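Local coordinates for diphosphomevalonate decarboxylase, putative (Trypanosoma brucei, PDB 2HKE), which probably catalyses the ATP-dependent decarboxylation of (R)-5-diphosphomevalonate to isopentenyl diphosphate, a precursor of isoprenoids and sterols, at residues S115-C120 / G143-A147; Q205-P211 / I254-P260. The protein carries 1 engineered substitution. Numbering follows the deposited sequence.

Contact 1: residues S115-C120 / G143-A147; sequences SASGYC and GSGSA. With SO4 (sulfate ion), chain C.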
loop_
_atom_site.group_PDB
_atom_site.type_symbol
_atom_site.label_atom_id
_atom_site.label_comp_id
_atom_site.label_asym_id
_atom_site.label_seq_id
_atom_site.Cartn_x
_atom_site.Cartn_y
_atom_site.Cartn_z
ATOM N N SER A 115 3.190 7.434 0.561
ATOM C CA SER A 115 2.798 8.051 1.843
ATOM C C SER A 115 2.605 6.997 2.937
ATOM O O SER A 115 2.972 7.212 4.103
ATOM C CB SER A 115 1.528 8.894 1.675
ATOM O OG SER A 115 0.399 8.055 1.835
ATOM N N ALA A 116 2.073 5.844 2.567
ATOM C CA ALA A 116 1.918 4.730 3.505
ATOM C C ALA A 116 3.265 4.335 4.092
ATOM O O ALA A 116 3.412 4.152 5.300
ATOM C CB ALA A 116 1.325 3.528 2.803
ATOM N N SER A 117 4.238 4.164 3.214
ATOM C CA SER A 117 5.552 3.722 3.649
ATOM C C SER A 117 6.270 4.828 4.430
ATOM O O SER A 117 6.946 4.558 5.462
ATOM C CB SER A 117 6.328 3.247 2.429
ATOM O OG SER A 117 6.447 4.285 1.463
ATOM N N GLY A 118 6.086 6.062 3.986
ATOM C CA GLY A 118 6.723 7.225 4.603
ATOM C C GLY A 118 6.275 7.479 6.028
ATOM O O GLY A 118 7.090 7.674 6.925
ATOM N N TYR A 119 4.973 7.455 6.265
ATOM C CA TYR A 119 4.462 7.649 7.604
ATOM C C TYR A 119 4.793 6.471 8.506
ATOM O O TYR A 119 5.026 6.653 9.713
ATOM C CB TYR A 119 2.951 7.868 7.558
ATOM C CG TYR A 119 2.627 9.278 7.130
ATOM C CD1 TYR A 119 3.002 10.343 7.916
ATOM C CD2 TYR A 119 1.906 9.539 5.963
ATOM C CE1 TYR A 119 2.672 11.645 7.579
ATOM C CE2 TYR A 119 1.591 10.871 5.594
ATOM C CZ TYR A 119 1.992 11.895 6.428
ATOM O OH TYR A 119 1.728 13.217 6.162
ATOM N N CYS A 120 4.793 5.275 7.944
ATOM C CA CYS A 120 5.192 4.102 8.746
ATOM C C CYS A 120 6.666 4.219 9.161
ATOM O O CYS A 120 7.005 4.025 10.323
ATOM C CB CYS A 120 4.956 2.850 7.989
ATOM S SG CYS A 120 5.181 1.370 8.978
ATOM N N GLY A 143 -0.872 9.432 10.781
ATOM C CA GLY A 143 -0.268 10.064 9.651
ATOM C C GLY A 143 -1.004 9.694 8.402
ATOM O O GLY A 143 -1.310 10.574 7.629
ATOM N N SER A 144 -1.275 8.404 8.209
ATOM C CA SER A 144 -2.071 7.908 7.068
ATOM C C SER A 144 -2.663 6.575 7.450
ATOM O O SER A 144 -1.986 5.690 7.965
ATOM C CB SER A 144 -1.235 7.717 5.774
ATOM O OG SER A 144 -2.086 7.286 4.744
ATOM N N GLY A 145 -3.927 6.368 7.139
ATOM C CA GLY A 145 -4.549 5.112 7.534
ATOM C C GLY A 145 -3.818 3.900 6.993
ATOM O O GLY A 145 -3.474 2.991 7.743
ATOM N N SER A 146 -3.503 3.897 5.707
ATOM C CA SER A 146 -2.866 2.707 5.141
ATOM C C SER A 146 -1.436 2.507 5.688
ATOM O O SER A 146 -0.943 1.394 5.673
ATOM C CB SER A 146 -2.940 2.776 3.624
ATOM O OG SER A 146 -1.907 3.561 3.137
ATOM N N ALA A 147 -0.805 3.554 6.244
ATOM C CA ALA A 147 0.539 3.393 6.853
ATOM C C ALA A 147 0.514 2.405 7.991
ATOM O O ALA A 147 1.508 1.724 8.273
ATOM C CB ALA A 147 1.131 4.753 7.337
HETATM S S SO4 C . -5.794 8.815 4.823
HETATM O O1 SO4 C . -6.772 9.885 4.835
HETATM O O2 SO4 C . -5.904 8.063 3.595
HETATM O O3 SO4 C . -4.446 9.365 4.905
HETATM O O4 SO4 C . -6.048 7.903 5.941
#
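A loop can pack closely on a helix without a single hydrogen bond passing between them, and residues 115-120 and 143-147 illustrate the case. Ala147 loses the largest area here. Its CB points at the helix, 3.1 Å from Ala116 O and 3.6 Å from Tyr119 CB, and its CA lies 3.4 Å from Ala116 O in a CA-H...O contact. That same Ala116 O accepts the helical bond from Cys120 N (3.2 Å), so the loop presses on a carbonyl already in use. Small residues bring the backbones together: Ala116 CA and Ala147 CA are 3.9 Å apart, and Ala116 CB meets Ser146 OG at 3.2 Å.

In the GHMP kinase fold of this family, the helix bearing 115-120 follows the serine- and glycine-rich phosphate-binding loop, and the 143-147 turn approaches it after helix 136-143. Further along the helix, Tyr119 turns one ring face to Gly143, whose CA stands 3.9 Å from the ring centroid, 18° off the normal, in a CH-pi contact. A beta carbon there would fall about 2.5 Å from Tyr119 CD1, a clash. The ring also reaches Ser144, Tyr119 CD2 to Ser144 CB 3.6 Å, while its other neighbours include Arg77 and Met81 of helix 76-86.

Ser144 is extended, and beyond it the chain turns so that Gly145 N donates to sulfate O4 at 2.9 Å; Ser144 OG is 3.1 Å from sulfate O3. Lys22, Tyr19, Thr200 and Arg77 also bind this anion. The sulfate probably comes from the crystallisation liquor; its ligands are consistent with a site for a substrate phosphate, as in related decarboxylases.

Contact 2: residues Q205-P211 / I254-P260; sequences QSLKTSP and ICATTEP
Helix C-termini that meet side by side can be joined through hydroxyl groups, and the all-helical part of the C-terminal GHMP domain supplies an example. Helix 199-209 and helix 237-256 stop next to each other, with helix 213-234 between them in sequence. Residues 205-209 and 254-256 are helical; Ser210 (phi/psi -75/127) and Thr257 (-103/10) are the first to leave helical angles, and the two segments come nearest at Ser210 CA and Thr258 CA, 4.5 Å apart. Thr258 and Glu259 are extended, and a cis peptide precedes Pro260.

Each short polar side chain has a partner. Thr209, chi1 p, folds its OG1 back to donate to Gln205 O (2.8 Å) and with the same oxygen accepts Glu259 N (2.9 Å, angle 170°). Gln205, chi1 t and chi2 p, reaches across so that NE2 donates to Glu259 O at 2.8 Å. Both backbone polar groups of Glu259 are thus satisfied by side chains of the other segment. Thr258, chi1 m, donates from OG1 to Ile254 O (2.7 Å) and is hydrogen-bonded through that atom to Ser206 OG (2.7 Å, chi1 m), which also bonds with Trp20 NE1. Ser210, chi1 t, gives its proton to Thr257 OG1 (2.8 Å), itself also bonded to Glu253 O, while Ser210 OG accepts Leu212 N, capping the turn into helix 213-234.

Carbon contacts accompany these: Ser206 CB to Ile254 CG2, 3.7 Å, and Gln205 CG to Thr258 CG2, 3.8 Å. A water donates to Thr209 O at 2.9 Å and, weakly, to Glu259 OE1 at 2.6 Å. Ser210 CA lies 3.4 Å from Thr257 O in a CA-H...O contact, angle at H 156°.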
loop_
_atom_site.group_PDB
_atom_site.type_symbol
_atom_site.label_atom_id
_atom_site.label_comp_id
_atom_site.label_asym_id
_atom_site.label_seq_id
_atom_site.Cartn_x
_atom_site.Cartn_y
_atom_site.Cartn_z
ATOM N N GLN A 205 -16.371 11.766 0.439
ATOM C CA GLN A 205 -17.415 12.098 -0.531
ATOM C C GLN A 205 -18.185 10.839 -0.904
ATOM O O GLN A 205 -19.402 10.835 -0.994
ATOM C CB GLN A 205 -16.796 12.795 -1.735
ATOM C CG GLN A 205 -17.798 13.572 -2.585
ATOM C CD GLN A 205 -18.452 14.771 -1.880
ATOM O OE1 GLN A 205 -17.995 15.234 -0.812
ATOM N NE2 GLN A 205 -19.541 15.291 -2.492
ATOM N N SER A 206 -17.479 9.717 -1.074
ATOM C CA SER A 206 -18.152 8.418 -1.298
ATOM C C SER A 206 -19.038 8.036 -0.143
ATOM O O SER A 206 -20.121 7.586 -0.326
ATOM C CB SER A 206 -17.130 7.288 -1.552
ATOM O OG SER A 206 -16.382 7.513 -2.720
ATOM N N LEU A 207 -18.572 8.216 1.079
ATOM C CA LEU A 207 -19.335 7.833 2.215
ATOM C C LEU A 207 -20.595 8.651 2.283
ATOM O O LEU A 207 -21.626 8.111 2.652
ATOM C CB LEU A 207 -18.531 8.005 3.502
ATOM C CG LEU A 207 -19.085 7.434 4.784
ATOM C CD1 LEU A 207 -19.423 5.929 4.718
ATOM C CD2 LEU A 207 -17.969 7.694 5.868
ATOM N N LYS A 208 -20.498 9.931 1.919
ATOM C CA LYS A 208 -21.648 10.847 1.917
ATOM C C LYS A 208 -22.672 10.550 0.806
ATOM O O LYS A 208 -23.868 10.735 1.017
ATOM C CB LYS A 208 -21.147 12.280 1.748
ATOM C CG LYS A 208 -22.169 13.395 2.003
ATOM C CD LYS A 208 -21.611 14.722 1.546
ATOM C CE LYS A 208 -22.529 15.905 1.913
ATOM N NZ LYS A 208 -21.887 17.220 1.535
ATOM N N THR A 209 -22.206 10.142 -0.372
ATOM C CA THR A 209 -23.025 10.154 -1.577
ATOM C C THR A 209 -23.202 8.848 -2.342
ATOM O O THR A 209 -24.210 8.687 -3.053
ATOM C CB THR A 209 -22.511 11.230 -2.558
ATOM O OG1 THR A 209 -21.216 10.857 -3.070
ATOM C CG2 THR A 209 -22.421 12.615 -1.835
ATOM N N SER A 210 -22.276 7.897 -2.217
ATOM C CA SER A 210 -22.412 6.656 -2.980
ATOM C C SER A 210 -23.485 5.779 -2.378
ATOM O O SER A 210 -23.456 5.466 -1.165
ATOM C CB SER A 210 -21.103 5.846 -3.057
ATOM O OG SER A 210 -21.384 4.572 -3.663
ATOM N N PRO A 211 -24.457 5.348 -3.204
ATOM C CA PRO A 211 -25.484 4.499 -2.601
ATOM C C PRO A 211 -24.974 3.136 -2.221
ATOM O O PRO A 211 -25.694 2.392 -1.583
ATOM C CB PRO A 211 -26.544 4.374 -3.719
ATOM C CG PRO A 211 -25.742 4.462 -4.946
ATOM C CD PRO A 211 -24.740 5.588 -4.631
ATOM N N ILE A 254 -17.906 2.156 -6.470
ATOM C CA ILE A 254 -18.147 3.178 -5.449
ATOM C C ILE A 254 -17.743 4.548 -5.937
ATOM O O ILE A 254 -18.506 5.511 -5.814
ATOM C CB ILE A 254 -17.447 2.832 -4.129
ATOM C CG1 ILE A 254 -18.190 1.668 -3.462
ATOM C CG2 ILE A 254 -17.485 4.044 -3.200
ATOM C CD1 ILE A 254 -17.396 0.918 -2.425
ATOM N N CYS A 255 -16.550 4.648 -6.495
ATOM C CA CYS A 255 -16.066 5.910 -7.027
ATOM C C CYS A 255 -16.994 6.411 -8.150
ATOM O O CYS A 255 -17.289 7.594 -8.237
ATOM C CB CYS A 255 -14.637 5.758 -7.484
ATOM S SG CYS A 255 -13.509 5.727 -6.030
ATOM N N ALA A 256 -17.429 5.506 -9.018
ATOM C CA ALA A 256 -18.254 5.896 -10.171
ATOM C C ALA A 256 -19.643 6.389 -9.746
ATOM O O ALA A 256 -20.245 7.141 -10.479
ATOM C CB ALA A 256 -18.409 4.702 -11.145
ATOM N N THR A 257 -20.136 5.947 -8.600
ATOM C CA THR A 257 -21.446 6.310 -8.060
ATOM C C THR A 257 -21.372 7.352 -6.923
ATOM O O THR A 257 -22.360 7.620 -6.215
ATOM C CB THR A 257 -22.144 5.086 -7.547
ATOM O OG1 THR A 257 -21.379 4.504 -6.501
ATOM C CG2 THR A 257 -22.362 4.031 -8.664
ATOM N N THR A 258 -20.186 7.916 -6.752
ATOM C CA THR A 258 -19.974 9.058 -5.872
ATOM C C THR A 258 -20.435 10.294 -6.627
ATOM O O THR A 258 -20.389 10.335 -7.860
ATOM C CB THR A 258 -18.476 9.142 -5.464
ATOM O OG1 THR A 258 -18.148 7.960 -4.719
ATOM C CG2 THR A 258 -18.153 10.380 -4.581
ATOM N N GLU A 259 -20.865 11.307 -5.873
ATOM C CA GLU A 259 -21.304 12.590 -6.470
ATOM C C GLU A 259 -20.551 13.764 -5.880
ATOM O O GLU A 259 -20.637 14.011 -4.679
ATOM C CB GLU A 259 -22.804 12.731 -6.243
ATOM C CG GLU A 259 -23.557 11.628 -6.908
ATOM C CD GLU A 259 -25.031 11.866 -7.017
ATOM O OE1 GLU A 259 -25.599 12.526 -6.113
ATOM O OE2 GLU A 259 -25.625 11.375 -8.015
ATOM N N PRO A 260 -19.749 14.474 -6.688
ATOM C CA PRO A 260 -19.389 14.261 -8.098
ATOM C C PRO A 260 -18.618 12.960 -8.290
ATOM O O PRO A 260 -17.959 12.487 -7.351
ATOM C CB PRO A 260 -18.460 15.418 -8.408
ATOM C CG PRO A 260 -18.592 16.370 -7.318
ATOM C CD PRO A 260 -19.094 15.659 -6.129
HETATM O O HOH W 1 -25.779 10.787 -4.252
#

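The two contacts follow one another along the chain, contact 1 within the N-terminal domain and contact 2 within the C-terminal one. Their centres are 24 Å apart and their nearest atoms about 14 Å, so they do not touch, and contact 1 lies much nearer the centre of the chain. Helix 199-209 nevertheless relates them: Thr200, near its start, binds the sulfate held by contact 1, whereas its last turn forms contact 2. The Tyr19-Lys22 region does likewise, since Tyr19 and Lys22 bind the sulfate and Trp20 bonds to Ser206. Both domains therefore contribute to the anion site, and N-terminal residues reach over to the helical ends of the C-terminal domain.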